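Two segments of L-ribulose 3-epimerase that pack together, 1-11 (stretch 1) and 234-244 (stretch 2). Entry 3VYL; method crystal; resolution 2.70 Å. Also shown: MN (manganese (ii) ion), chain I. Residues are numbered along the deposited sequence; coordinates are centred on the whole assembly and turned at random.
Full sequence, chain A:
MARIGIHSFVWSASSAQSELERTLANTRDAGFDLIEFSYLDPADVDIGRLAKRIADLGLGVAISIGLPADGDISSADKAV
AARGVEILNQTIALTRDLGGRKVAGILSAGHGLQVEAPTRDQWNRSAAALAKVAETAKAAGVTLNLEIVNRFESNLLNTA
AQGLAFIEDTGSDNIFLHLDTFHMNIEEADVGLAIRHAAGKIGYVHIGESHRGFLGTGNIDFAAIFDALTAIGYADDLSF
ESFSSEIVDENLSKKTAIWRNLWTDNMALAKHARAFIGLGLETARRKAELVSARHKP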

# COMPACT_ATOMS: atom_id res chain seq x y z
N MET A 1 -24.67 -10.11 -14.99
CA MET A 1 -25.94 -9.66 -14.45
C MET A 1 -25.88 -9.51 -12.95
O MET A 1 -26.86 -9.66 -12.26
CB MET A 1 -27.06 -10.62 -14.81
CG MET A 1 -28.35 -10.24 -14.13
SD MET A 1 -29.47 -11.62 -14.19
CE MET A 1 -28.74 -12.76 -13.05
N ALA A 2 -24.69 -9.20 -12.48
CA ALA A 2 -24.39 -9.15 -11.08
C ALA A 2 -24.98 -7.98 -10.34
O ALA A 2 -25.18 -6.91 -10.88
CB ALA A 2 -22.92 -9.20 -10.90
N ARG A 3 -25.19 -8.20 -9.06
CA ARG A 3 -25.84 -7.26 -8.20
C ARG A 3 -24.87 -6.74 -7.24
O ARG A 3 -23.92 -7.36 -6.95
CB ARG A 3 -26.97 -7.94 -7.48
CG ARG A 3 -28.26 -7.81 -8.24
CD ARG A 3 -28.03 -6.64 -9.15
NE ARG A 3 -29.24 -6.01 -9.59
CZ ARG A 3 -29.64 -5.99 -10.85
NH1 ARG A 3 -28.93 -6.59 -11.79
NH2 ARG A 3 -30.75 -5.37 -11.16
N ILE A 4 -25.07 -5.53 -6.80
CA ILE A 4 -24.30 -5.00 -5.72
C ILE A 4 -25.27 -4.87 -4.61
O ILE A 4 -26.22 -4.15 -4.69
CB ILE A 4 -23.69 -3.67 -6.08
CG1 ILE A 4 -22.78 -3.87 -7.26
CG2 ILE A 4 -22.85 -3.15 -4.96
CD1 ILE A 4 -21.71 -2.84 -7.35
N GLY A 5 -25.04 -5.63 -3.58
CA GLY A 5 -25.97 -5.67 -2.47
C GLY A 5 -25.53 -4.99 -1.19
O GLY A 5 -24.47 -4.37 -1.11
N ILE A 6 -26.38 -5.12 -0.18
CA ILE A 6 -26.15 -4.59 1.16
C ILE A 6 -26.89 -5.51 2.13
O ILE A 6 -27.95 -6.04 1.81
CB ILE A 6 -26.63 -3.12 1.26
CG1 ILE A 6 -26.22 -2.48 2.59
CG2 ILE A 6 -28.13 -3.01 1.01
CD1 ILE A 6 -26.44 -0.99 2.66
N HIS A 7 -26.33 -5.72 3.31
CA HIS A 7 -26.96 -6.57 4.32
C HIS A 7 -28.06 -5.82 5.02
O HIS A 7 -27.88 -4.67 5.42
CB HIS A 7 -25.92 -7.04 5.34
CG HIS A 7 -26.36 -8.24 6.13
ND1 HIS A 7 -25.73 -9.42 6.06
CD2 HIS A 7 -27.42 -8.40 7.03
CE1 HIS A 7 -26.35 -10.31 6.86
NE2 HIS A 7 -27.38 -9.68 7.45
N SER A 8 -29.21 -6.47 5.16
CA SER A 8 -30.38 -5.84 5.80
C SER A 8 -30.04 -5.19 7.14
O SER A 8 -30.54 -4.10 7.46
CB SER A 8 -31.53 -6.84 5.98
OG SER A 8 -31.09 -8.09 6.50
N PHE A 9 -29.16 -5.84 7.89
CA PHE A 9 -28.83 -5.40 9.25
C PHE A 9 -28.09 -4.08 9.31
O PHE A 9 -27.84 -3.58 10.40
CB PHE A 9 -28.09 -6.48 10.03
CG PHE A 9 -28.91 -7.71 10.32
CD1 PHE A 9 -30.27 -7.76 10.04
CD2 PHE A 9 -28.32 -8.82 10.92
CE1 PHE A 9 -31.02 -8.89 10.32
CE2 PHE A 9 -29.06 -9.95 11.20
CZ PHE A 9 -30.42 -9.99 10.91
N VAL A 10 -27.72 -3.52 8.17
CA VAL A 10 -27.24 -2.13 8.11
C VAL A 10 -28.43 -1.22 8.43
O VAL A 10 -28.26 -0.14 8.99
CB VAL A 10 -26.70 -1.75 6.70
CG1 VAL A 10 -26.39 -0.26 6.61
CG2 VAL A 10 -25.47 -2.58 6.34
N TRP A 11 -29.63 -1.66 8.07
CA TRP A 11 -30.83 -0.86 8.22
C TRP A 11 -31.63 -1.21 9.47
O TRP A 11 -31.88 -0.34 10.31
CB TRP A 11 -31.72 -1.01 6.99
CG TRP A 11 -31.08 -0.64 5.67
CD1 TRP A 11 -30.90 -1.47 4.56
CD2 TRP A 11 -30.57 0.67 5.25
NE1 TRP A 11 -30.32 -0.79 3.53
CE2 TRP A 11 -30.11 0.50 3.87
CE3 TRP A 11 -30.46 1.91 5.85
CZ2 TRP A 11 -29.55 1.54 3.15
CZ3 TRP A 11 -29.90 2.96 5.11
CH2 TRP A 11 -29.46 2.77 3.79
N TYR A 234 -14.54 -11.81 -12.10
CA TYR A 234 -15.63 -12.19 -11.21
C TYR A 234 -16.90 -11.47 -11.64
O TYR A 234 -16.94 -10.25 -11.72
CB TYR A 234 -15.27 -11.87 -9.76
CG TYR A 234 -16.35 -12.19 -8.76
CD1 TYR A 234 -16.54 -13.50 -8.30
CD2 TYR A 234 -17.20 -11.20 -8.26
CE1 TYR A 234 -17.53 -13.80 -7.38
CE2 TYR A 234 -18.18 -11.48 -7.35
CZ TYR A 234 -18.34 -12.78 -6.91
OH TYR A 234 -19.33 -13.07 -6.00
N ALA A 235 -17.93 -12.25 -11.94
CA ALA A 235 -19.13 -11.69 -12.57
C ALA A 235 -20.39 -11.94 -11.76
O ALA A 235 -21.48 -11.98 -12.31
CB ALA A 235 -19.29 -12.24 -13.98
N ASP A 236 -20.23 -12.09 -10.45
CA ASP A 236 -21.33 -12.47 -9.56
C ASP A 236 -21.56 -11.39 -8.51
O ASP A 236 -20.93 -10.33 -8.53
CB ASP A 236 -21.07 -13.84 -8.93
CG ASP A 236 -22.32 -14.70 -8.87
OD1 ASP A 236 -23.43 -14.16 -8.61
OD2 ASP A 236 -22.21 -15.92 -9.07
N ASP A 237 -22.49 -11.65 -7.59
CA ASP A 237 -22.92 -10.65 -6.61
C ASP A 237 -21.88 -10.39 -5.51
O ASP A 237 -21.09 -11.28 -5.14
CB ASP A 237 -24.24 -11.06 -5.96
CG ASP A 237 -25.36 -11.28 -6.96
OD1 ASP A 237 -25.47 -10.53 -7.96
OD2 ASP A 237 -26.16 -12.21 -6.72
N LEU A 238 -21.89 -9.17 -5.00
CA LEU A 238 -21.14 -8.84 -3.80
C LEU A 238 -21.89 -7.80 -2.99
O LEU A 238 -22.59 -6.96 -3.56
CB LEU A 238 -19.72 -8.37 -4.12
CG LEU A 238 -19.48 -7.21 -5.08
CD1 LEU A 238 -19.61 -5.87 -4.36
CD2 LEU A 238 -18.08 -7.36 -5.65
N SER A 239 -21.75 -7.86 -1.67
CA SER A 239 -22.52 -6.96 -0.82
C SER A 239 -21.73 -6.28 0.25
O SER A 239 -20.78 -6.84 0.79
CB SER A 239 -23.69 -7.70 -0.18
OG SER A 239 -24.64 -7.94 -1.18
N PHE A 240 -22.15 -5.05 0.56
CA PHE A 240 -21.59 -4.26 1.63
C PHE A 240 -22.10 -4.75 2.98
O PHE A 240 -23.28 -5.08 3.11
CB PHE A 240 -21.97 -2.80 1.41
CG PHE A 240 -21.59 -1.90 2.55
CD1 PHE A 240 -20.28 -1.86 3.04
CD2 PHE A 240 -22.54 -1.05 3.11
CE1 PHE A 240 -19.93 -1.01 4.07
CE2 PHE A 240 -22.19 -0.21 4.15
CZ PHE A 240 -20.88 -0.18 4.63
N GLU A 241 -21.22 -4.78 3.97
CA GLU A 241 -21.52 -5.33 5.30
C GLU A 241 -20.91 -4.42 6.38
O GLU A 241 -19.72 -4.10 6.33
CB GLU A 241 -20.96 -6.76 5.40
CG GLU A 241 -21.57 -7.67 6.46
CD GLU A 241 -20.88 -9.03 6.58
OE1 GLU A 241 -21.35 -9.87 7.36
OE2 GLU A 241 -19.86 -9.29 5.91
N SER A 242 -21.73 -3.86 7.24
CA SER A 242 -21.30 -3.06 8.38
C SER A 242 -22.38 -3.09 9.43
O SER A 242 -23.52 -2.94 9.12
CB SER A 242 -21.06 -1.64 7.92
OG SER A 242 -20.50 -0.85 8.90
N PHE A 243 -22.04 -3.25 10.70
CA PHE A 243 -23.09 -3.37 11.70
C PHE A 243 -22.96 -2.36 12.84
O PHE A 243 -21.86 -1.81 13.09
CB PHE A 243 -23.19 -4.81 12.22
CG PHE A 243 -23.43 -5.85 11.14
CD1 PHE A 243 -24.51 -5.73 10.25
CD2 PHE A 243 -22.59 -6.95 11.02
CE1 PHE A 243 -24.73 -6.68 9.27
CE2 PHE A 243 -22.81 -7.91 10.04
CZ PHE A 243 -23.88 -7.78 9.16
N SER A 244 -24.09 -2.10 13.51
CA SER A 244 -24.18 -1.20 14.66
C SER A 244 -24.90 -1.87 15.82
O SER A 244 -26.00 -2.43 15.64
CB SER A 244 -24.94 0.08 14.29
OG SER A 244 -25.52 0.71 15.43
MN MN I . -19.70 -11.66 6.00
O HOH W 1 -28.26 -11.17 -9.78
O HOH W 2 -26.19 -2.15 11.56
O HOH W 3 -20.27 -12.14 8.25

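The apolar centre lies on one face of a two-strand parallel pairing, where Ile4 meets Leu238 (CG2 to CD1, 4.3 Å) and Ile6 meets Phe240. In the second pair the isoleucine CD1 sits 3.9 Å from CD2 of the phenylalanine, at the edge of the ring. The opposite face follows another rule: Gly5 faces Ser239, with CA atoms just 4.0 Å apart. Ser239 OG comes within 2.9 Å of Gly5 CA and occupies the space a CB would need, so the absent side chain permits the close approach.

Backbone bonds fix this register in the parallel manner, residues of one strand straddling their partners on the other. Gly5 N donates to Leu238 O (2.8 Å), Phe240 N to Gly5 O (2.9 Å) and His7 N to Phe240 O (3.1 Å).

Beyond the strands, Phe243 closes the contact. Its edge points at the face of the His7 ring, planes at 90°, while its CE1 packs 3.5 Å from Phe9 CB. A water then bridges Phe9 O and Ser244 N.

At the other end the pairing turns polar. Leu238 N reaches Arg3 O only weakly at 3.3 Å, but the Asp237 carboxylate substitutes for a backbone acceptor: its OD1 takes the hydrogen bond from Arg3 N at 2.6 Å.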